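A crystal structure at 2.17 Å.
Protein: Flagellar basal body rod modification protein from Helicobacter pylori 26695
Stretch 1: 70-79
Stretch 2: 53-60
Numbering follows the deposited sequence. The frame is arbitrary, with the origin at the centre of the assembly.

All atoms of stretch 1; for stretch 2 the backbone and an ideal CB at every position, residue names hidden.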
# COMPACT_ATOMS: atom_id res chain seq x y z
N ASN A 70 14.38 2.18 -23.91
CA ASN A 70 14.08 3.23 -24.88
C ASN A 70 14.50 2.85 -26.29
O ASN A 70 15.58 2.31 -26.50
CB ASN A 70 14.73 4.55 -24.49
CG ASN A 70 14.36 4.96 -23.09
OD1 ASN A 70 13.19 5.17 -22.78
ND2 ASN A 70 15.36 5.07 -22.23
N PHE A 71 13.63 3.13 -27.24
CA PHE A 71 13.89 2.79 -28.63
C PHE A 71 13.69 4.02 -29.50
O PHE A 71 13.14 5.02 -29.06
CB PHE A 71 12.96 1.68 -29.09
CG PHE A 71 13.06 0.41 -28.28
CD1 PHE A 71 13.98 -0.57 -28.62
CD2 PHE A 71 12.22 0.20 -27.19
CE1 PHE A 71 14.06 -1.75 -27.88
CE2 PHE A 71 12.30 -0.97 -26.45
CZ PHE A 71 13.22 -1.94 -26.80
N GLU A 72 14.16 3.93 -30.75
CA GLU A 72 13.90 4.97 -31.72
C GLU A 72 13.42 4.32 -33.01
O GLU A 72 13.82 3.21 -33.34
CB GLU A 72 15.15 5.83 -31.98
CG GLU A 72 15.50 6.76 -30.81
CD GLU A 72 16.77 7.58 -31.03
OE1 GLU A 72 17.60 7.21 -31.90
OE2 GLU A 72 16.94 8.60 -30.32
N TRP A 73 12.53 5.02 -33.69
CA TRP A 73 12.05 4.60 -35.00
C TRP A 73 12.21 5.77 -35.97
O TRP A 73 11.77 6.88 -35.66
CB TRP A 73 10.60 4.18 -34.90
CG TRP A 73 9.97 3.87 -36.21
CD1 TRP A 73 10.51 3.20 -37.25
CD2 TRP A 73 8.65 4.25 -36.61
NE1 TRP A 73 9.61 3.11 -38.28
CE2 TRP A 73 8.46 3.74 -37.91
CE3 TRP A 73 7.61 4.95 -36.00
CZ2 TRP A 73 7.27 3.93 -38.61
CZ3 TRP A 73 6.43 5.12 -36.70
CH2 TRP A 73 6.27 4.62 -37.99
N ASP A 74 12.84 5.53 -37.12
CA ASP A 74 13.12 6.62 -38.07
C ASP A 74 11.91 6.99 -38.90
O ASP A 74 11.95 7.92 -39.69
CB ASP A 74 14.29 6.25 -39.00
CG ASP A 74 14.05 4.97 -39.80
OD1 ASP A 74 12.89 4.55 -39.96
OD2 ASP A 74 15.04 4.38 -40.27
N GLY A 75 10.81 6.26 -38.70
CA GLY A 75 9.58 6.55 -39.41
C GLY A 75 9.51 5.92 -40.79
O GLY A 75 8.65 6.30 -41.59
N THR A 76 10.39 4.96 -41.06
CA THR A 76 10.36 4.24 -42.33
C THR A 76 9.67 2.88 -42.21
O THR A 76 9.65 2.26 -41.14
CB THR A 76 11.78 4.01 -42.90
OG1 THR A 76 12.52 3.14 -42.03
CG2 THR A 76 12.53 5.34 -43.05
N ASN A 77 9.07 2.44 -43.31
CA ASN A 77 8.55 1.08 -43.38
C ASN A 77 9.68 0.11 -43.74
O ASN A 77 10.87 0.47 -43.71
CB ASN A 77 7.39 0.97 -44.38
CG ASN A 77 7.77 1.37 -45.80
OD1 ASN A 77 8.95 1.42 -46.16
ND2 ASN A 77 6.76 1.63 -46.62
N GLU A 78 9.30 -1.12 -44.06
CA GLU A 78 10.30 -2.17 -44.17
C GLU A 78 11.18 -2.00 -45.41
O GLU A 78 12.25 -2.59 -45.50
CB GLU A 78 9.63 -3.55 -44.16
CG GLU A 78 10.45 -4.60 -43.41
CD GLU A 78 10.91 -4.13 -42.03
OE1 GLU A 78 10.07 -4.08 -41.11
OE2 GLU A 78 12.12 -3.83 -41.85
N LYS A 79 10.74 -1.16 -46.36
CA LYS A 79 11.57 -0.84 -47.53
C LYS A 79 12.57 0.26 -47.22
O LYS A 79 13.68 0.29 -47.75
CB LYS A 79 10.70 -0.43 -48.72
CG LYS A 79 9.88 -1.56 -49.32
CD LYS A 79 8.39 -1.27 -49.23
CE LYS A 79 7.58 -2.29 -50.02
NZ LYS A 79 6.14 -1.91 -50.15
N UNK A 53 0.69 -3.75 -40.43
CA UNK A 53 2.09 -3.76 -40.04
C UNK A 53 2.92 -2.85 -40.93
O UNK A 53 2.97 -3.02 -42.14
CB UNK A 53 2.64 -5.19 -40.08
N UNK A 54 3.60 -1.90 -40.33
CA UNK A 54 4.43 -0.97 -41.07
C UNK A 54 5.93 -1.24 -40.90
O UNK A 54 6.72 -1.11 -41.84
CB UNK A 54 4.11 0.46 -40.63
N UNK A 55 6.33 -1.65 -39.70
CA UNK A 55 7.74 -1.82 -39.39
C UNK A 55 7.93 -2.91 -38.33
O UNK A 55 7.09 -3.08 -37.44
CB UNK A 55 8.34 -0.50 -38.91
N UNK A 56 9.03 -3.64 -38.44
CA UNK A 56 9.41 -4.62 -37.43
C UNK A 56 10.83 -4.31 -37.01
O UNK A 56 11.71 -4.11 -37.85
CB UNK A 56 9.28 -6.05 -37.95
N UNK A 57 11.03 -4.23 -35.70
CA UNK A 57 12.34 -4.02 -35.13
C UNK A 57 12.72 -5.22 -34.27
O UNK A 57 12.04 -5.50 -33.28
CB UNK A 57 12.37 -2.73 -34.31
N UNK A 58 13.79 -5.94 -34.65
CA UNK A 58 14.24 -7.12 -33.89
C UNK A 58 14.74 -6.78 -32.48
O UNK A 58 15.48 -5.81 -32.30
CB UNK A 58 15.35 -7.83 -34.66
N UNK A 59 14.37 -7.59 -31.50
CA UNK A 59 14.77 -7.36 -30.11
C UNK A 59 15.96 -8.21 -29.68
O UNK A 59 16.48 -8.06 -28.56
CB UNK A 59 13.59 -7.64 -29.18
N UNK A 60 16.39 -9.10 -30.58
CA UNK A 60 17.60 -9.93 -30.42
C UNK A 60 18.72 -9.28 -29.60
O UNK A 60 19.24 -9.86 -28.64
CB UNK A 60 18.15 -10.29 -31.80

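Stretch 2 runs past stretch 1 as a strand from 53 to 58. It crosses strand 70-73 at 139° between their N-to-C directions, with a closest axis approach of 9.8 Å. The closest CA pair lies in the loop that follows, where the CA of Asn77 is 5.0 Å from the CA of position 55.

At position 53 the CA-to-CB bond points sideways, and no atom of stretch 1 lies within 5.5 Å of the ideal CB. Stretch 1 sets no demand here. The residue is Leu53, which makes no contact with it.

Position 54 also points sideways. Its ideal CB is 5.0 Å from Asn77 CB and 5.1 Å from Trp73 CZ2. That leaves room for a small or medium apolar side chain against the indole; Val, Ile, Leu or Thr would all be plausible. The residue is Val54. Its CG1 lies 3.9 Å from Trp73 CZ2 and 4.2 Å from Asn77 CB. The backbone contributes too: Val54 O is 3.2 Å from Asn77 CA, a CA-H...O contact.

Position 55 offers the most information. The ideal CB is 3.8 Å from Thr76 O, 3.9 Å from Trp73 NE1 and 4.5 Å from Glu78 OE1. Trp73 NE1 is already spent on Thr76 O, at 3.0 Å. Beyond lie further oxygens, including Thr76 OG1, Asn77 O and the carboxylates of Asp74 and Glu78. A long side chain ending in a donor suits this site, so Lys or Arg would fit, and Gln is possible. The residue is Lys55. Its CG packs 3.7 Å from Trp73 NE1, approaching the ring obliquely. Its NZ donates to Thr76 OG1 and to Asn77 O, each at 3.0 Å. Asp74 OD1 and Glu78 OE2 are 4.5 and 4.1 Å from Lys55 NZ, too far for salt bridges but favourable in charge.

At position 56 the backbone N donates to Glu78 OE1 at 2.9 Å, a bond any residue but proline could make. The ideal CB is 3.8 Å from that same oxygen. A small polar residue is reasonable, though the site is not selective. The residue is Thr56. A water donates to Glu78 OE1 at 2.4 Å and is linked to Thr56 OG1 by a weak bond of 3.3 Å.

Position 57 points toward stretch 1, yet nothing lies within 5.5 Å of its ideal CB. A side chain must extend to make contact; Ile, Leu or Met could. The residue is Ile57, with chi1 m and chi2 t. Its CD1 comes within 4.1 Å of Glu72 O.

Position 58 is out of reach, and its phi of -66° is compatible with proline. The residue is Pro58.

Position 59 points sideways and has no near neighbour at CB, but the Phe71 ring lies beyond. A longer apolar side chain could meet it. The residue is Leu59, whose CD2 approaches Phe71 CE1 obliquely at 3.6 Å.

Position 60 is out of reach and unconstrained by stretch 1. The residue is Lys60.

Stretch 2 (53-60) LVKTIPLK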
# COMPACT_ATOMS: atom_id res chain seq x y z
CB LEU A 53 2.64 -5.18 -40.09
CG LEU A 53 4.08 -5.36 -39.64
CD1 LEU A 53 4.19 -4.99 -38.19
CD2 LEU A 53 4.53 -6.80 -39.85
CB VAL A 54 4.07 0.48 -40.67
CG1 VAL A 54 5.28 1.40 -40.73
CG2 VAL A 54 2.94 0.98 -41.53
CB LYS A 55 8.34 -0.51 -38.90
CG LYS A 55 9.83 -0.53 -38.63
CD LYS A 55 10.60 -0.69 -39.93
CE LYS A 55 11.94 0.03 -39.88
NZ LYS A 55 12.50 0.24 -41.26
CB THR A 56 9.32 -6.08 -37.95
OG1 THR A 56 7.96 -6.37 -38.28
CG2 THR A 56 9.76 -7.05 -36.88
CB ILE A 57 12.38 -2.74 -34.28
CG1 ILE A 57 11.87 -1.55 -35.10
CG2 ILE A 57 13.77 -2.48 -33.74
CD1 ILE A 57 11.85 -0.28 -34.31
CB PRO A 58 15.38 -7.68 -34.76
CG PRO A 58 15.86 -6.52 -35.56
CD PRO A 58 14.63 -5.69 -35.83
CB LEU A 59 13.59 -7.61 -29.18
CG LEU A 59 12.57 -6.47 -29.11
CD1 LEU A 59 11.45 -6.82 -28.17
CD2 LEU A 59 13.25 -5.19 -28.65
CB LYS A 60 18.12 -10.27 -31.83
CG LYS A 60 19.21 -11.29 -31.93
CD LYS A 60 19.37 -11.71 -33.40
CE LYS A 60 20.78 -12.21 -33.69
NZ LYS A 60 20.95 -12.58 -35.13
O HOH W 1 8.01 -5.34 -41.42
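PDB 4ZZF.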